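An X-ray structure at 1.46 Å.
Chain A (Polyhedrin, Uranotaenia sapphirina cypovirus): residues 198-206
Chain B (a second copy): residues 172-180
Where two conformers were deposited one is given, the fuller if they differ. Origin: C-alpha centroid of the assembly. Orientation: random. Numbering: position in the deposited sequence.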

# COMPACT_ATOMS: atom_id res chain seq x y z
N ILE A 198 13.18 -9.91 -3.73
CA ILE A 198 12.70 -8.76 -2.96
C ILE A 198 12.16 -7.69 -3.90
O ILE A 198 11.15 -7.06 -3.62
CB ILE A 198 13.80 -8.20 -2.02
CG1 ILE A 198 14.03 -9.18 -0.87
CG2 ILE A 198 13.41 -6.83 -1.48
CD1 ILE A 198 15.16 -8.80 0.06
N GLU A 199 12.83 -7.51 -5.04
CA GLU A 199 12.40 -6.52 -6.02
C GLU A 199 11.03 -6.83 -6.59
O GLU A 199 10.32 -5.92 -7.03
CB GLU A 199 13.43 -6.43 -7.14
CG GLU A 199 14.66 -5.64 -6.73
CD GLU A 199 15.88 -5.91 -7.59
OE1 GLU A 199 15.79 -6.60 -8.61
OE2 GLU A 199 16.97 -5.40 -7.22
N GLY A 200 10.65 -8.11 -6.58
CA GLY A 200 9.38 -8.52 -7.18
C GLY A 200 8.18 -8.51 -6.26
O GLY A 200 7.04 -8.61 -6.71
N LEU A 201 8.42 -8.40 -4.96
CA LEU A 201 7.34 -8.35 -3.97
C LEU A 201 6.49 -7.10 -4.15
O LEU A 201 7.03 -6.01 -4.35
CB LEU A 201 7.94 -8.35 -2.57
CG LEU A 201 8.71 -9.61 -2.15
CD1 LEU A 201 9.28 -9.44 -0.76
CD2 LEU A 201 7.82 -10.84 -2.20
N ASP A 202 5.17 -7.26 -4.09
CA ASP A 202 4.26 -6.11 -4.02
C ASP A 202 4.34 -5.21 -5.26
O ASP A 202 4.31 -3.99 -5.12
CB ASP A 202 4.56 -5.26 -2.77
CG ASP A 202 4.66 -6.09 -1.49
OD1 ASP A 202 3.78 -6.92 -1.23
OD2 ASP A 202 5.65 -5.90 -0.75
N THR A 203 4.43 -5.80 -6.45
CA THR A 203 4.60 -5.02 -7.67
C THR A 203 3.43 -5.13 -8.66
O THR A 203 3.49 -4.56 -9.75
CB THR A 203 5.90 -5.42 -8.40
OG1 THR A 203 5.88 -6.81 -8.68
CG2 THR A 203 7.12 -5.14 -7.53
N VAL A 204 2.36 -5.83 -8.28
CA VAL A 204 1.24 -6.03 -9.19
C VAL A 204 0.04 -5.20 -8.73
O VAL A 204 -0.35 -5.25 -7.56
CB VAL A 204 0.84 -7.51 -9.28
CG1 VAL A 204 -0.23 -7.71 -10.35
CG2 VAL A 204 2.09 -8.39 -9.56
N PRO A 205 -0.55 -4.41 -9.65
CA PRO A 205 -1.73 -3.63 -9.26
C PRO A 205 -2.90 -4.50 -8.82
O PRO A 205 -3.17 -5.52 -9.44
CB PRO A 205 -2.11 -2.87 -10.55
CG PRO A 205 -0.92 -2.92 -11.41
CD PRO A 205 -0.16 -4.16 -11.04
N GLU A 206 -3.55 -4.10 -7.73
CA GLU A 206 -4.80 -4.69 -7.25
C GLU A 206 -5.96 -4.27 -8.14
O GLU A 206 -5.86 -3.29 -8.89
CB GLU A 206 -5.06 -4.22 -5.80
CG GLU A 206 -6.24 -4.89 -5.06
CD GLU A 206 -7.57 -4.15 -5.16
OE1 GLU A 206 -8.61 -4.79 -4.93
OE2 GLU A 206 -7.59 -2.93 -5.45
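Chain B, residues 172-180: VSIAVIVPR

Chain B lies along this part of chain A as an extended strand, residues 173 to 179, and it runs opposite in sequence to its partner: Ser B173 lies nearest Pro A205, Ala B175 nearest Thr A203, and Ile B177 nearest Glu A199, with CA–CA separations of 6.9, 6.1 and 7.1 Å. No hydrogen bond joins the two stretches directly, so the strand is not paired with chain A as in a sheet; the contacts are van der Waals ones, made by side chains against side chains and backbone oxygens. The alternation of a strand sends odd-numbered side chains toward chain A and those of Ile B174, Val B176 and Val B178 away from it.

Val B172, before the strand, is out of reach. The small side chain of Ser B173 points toward the ring of Pro A205, with CB of Ser B173 3.8 Å from CG of Pro A205; its OG is hydrogen-bonded elsewhere in the structure. The same CG lies 3.7 Å from the carbonyl O of Ile B174, so this ring rests on backbone as well as side chain. Ala B175 occupies the tightest place: its CB is 3.2 Å from O of Thr A203, and a lone methyl suits so close an approach of the backbones.

Ile B177 spans more ground. Its CD1 meets CG2 of Thr A203 at 3.7 Å, while its CG2 sits 3.7 Å from O of Glu A199. OG1 of Thr A203 donates to O of Gly A200 at 2.9 Å across a type II turn.

Pro B179, the last strand residue, sets its ring against the glutamate, its CB 3.4 Å from OE2 of Glu A199; its backbone has no N–H to leave unpaired. Arg B180 directs the end of its side chain away, but a water lies 2.7 Å from its O and, more weakly, 3.5 Å from OE2 of Glu A199, though it has more acceptors in reach than protons to give.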

# COMPACT_ATOMS: atom_id res chain seq x y z
N VAL B 172 -5.05 1.11 -19.13
CA VAL B 172 -3.94 0.26 -18.73
C VAL B 172 -3.68 0.44 -17.24
O VAL B 172 -4.19 1.39 -16.63
CB VAL B 172 -2.67 0.61 -19.53
CG1 VAL B 172 -2.91 0.41 -21.00
CG2 VAL B 172 -2.24 2.04 -19.24
N SER B 173 -2.90 -0.48 -16.67
CA SER B 173 -2.34 -0.33 -15.32
C SER B 173 -0.82 -0.36 -15.45
O SER B 173 -0.30 -0.72 -16.50
CB SER B 173 -2.84 -1.44 -14.40
OG SER B 173 -2.53 -2.72 -14.92
N ILE B 174 -0.11 0.03 -14.39
CA ILE B 174 1.33 0.23 -14.48
C ILE B 174 2.07 -0.43 -13.34
O ILE B 174 1.67 -0.33 -12.18
CB ILE B 174 1.69 1.74 -14.44
CG1 ILE B 174 1.06 2.49 -15.61
CG2 ILE B 174 3.20 1.92 -14.46
CD1 ILE B 174 1.30 4.00 -15.55
N ALA B 175 3.17 -1.10 -13.68
CA ALA B 175 4.11 -1.59 -12.68
C ALA B 175 5.53 -1.21 -13.08
O ALA B 175 6.03 -1.68 -14.10
CB ALA B 175 4.00 -3.09 -12.51
N VAL B 176 6.15 -0.37 -12.27
CA VAL B 176 7.51 0.09 -12.49
C VAL B 176 8.35 -0.39 -11.32
O VAL B 176 7.99 -0.17 -10.17
CB VAL B 176 7.56 1.63 -12.57
CG1 VAL B 176 8.99 2.12 -12.83
CG2 VAL B 176 6.67 2.12 -13.65
N ILE B 177 9.45 -1.07 -11.64
CA ILE B 177 10.38 -1.53 -10.63
C ILE B 177 11.73 -0.91 -10.93
O ILE B 177 12.26 -1.13 -12.02
CB ILE B 177 10.51 -3.07 -10.67
CG1 ILE B 177 9.15 -3.71 -10.42
CG2 ILE B 177 11.50 -3.56 -9.60
CD1 ILE B 177 9.09 -5.20 -10.67
N VAL B 178 12.28 -0.14 -9.99
CA VAL B 178 13.52 0.61 -10.21
C VAL B 178 14.55 0.25 -9.15
O VAL B 178 14.51 0.78 -8.04
CB VAL B 178 13.28 2.12 -10.12
CG1 VAL B 178 14.55 2.87 -10.48
CG2 VAL B 178 12.16 2.53 -11.04
N PRO B 179 15.49 -0.66 -9.49
CA PRO B 179 16.50 -1.08 -8.50
C PRO B 179 17.70 -0.15 -8.45
O PRO B 179 18.04 0.49 -9.46
CB PRO B 179 16.93 -2.47 -9.00
CG PRO B 179 16.25 -2.69 -10.28
CD PRO B 179 15.64 -1.41 -10.74
N ARG B 180 18.32 -0.07 -7.28
CA ARG B 180 19.53 0.70 -7.09
C ARG B 180 20.75 0.12 -7.84
O ARG B 180 20.96 -1.09 -7.87
CB ARG B 180 19.86 0.76 -5.60
CG ARG B 180 20.97 1.76 -5.30
CD ARG B 180 21.26 1.90 -3.81
NE ARG B 180 22.11 3.06 -3.58
CZ ARG B 180 21.67 4.32 -3.43
NH1 ARG B 180 20.37 4.63 -3.46
NH2 ARG B 180 22.55 5.29 -3.24
O HOH W 1 19.83 -3.45 -7.39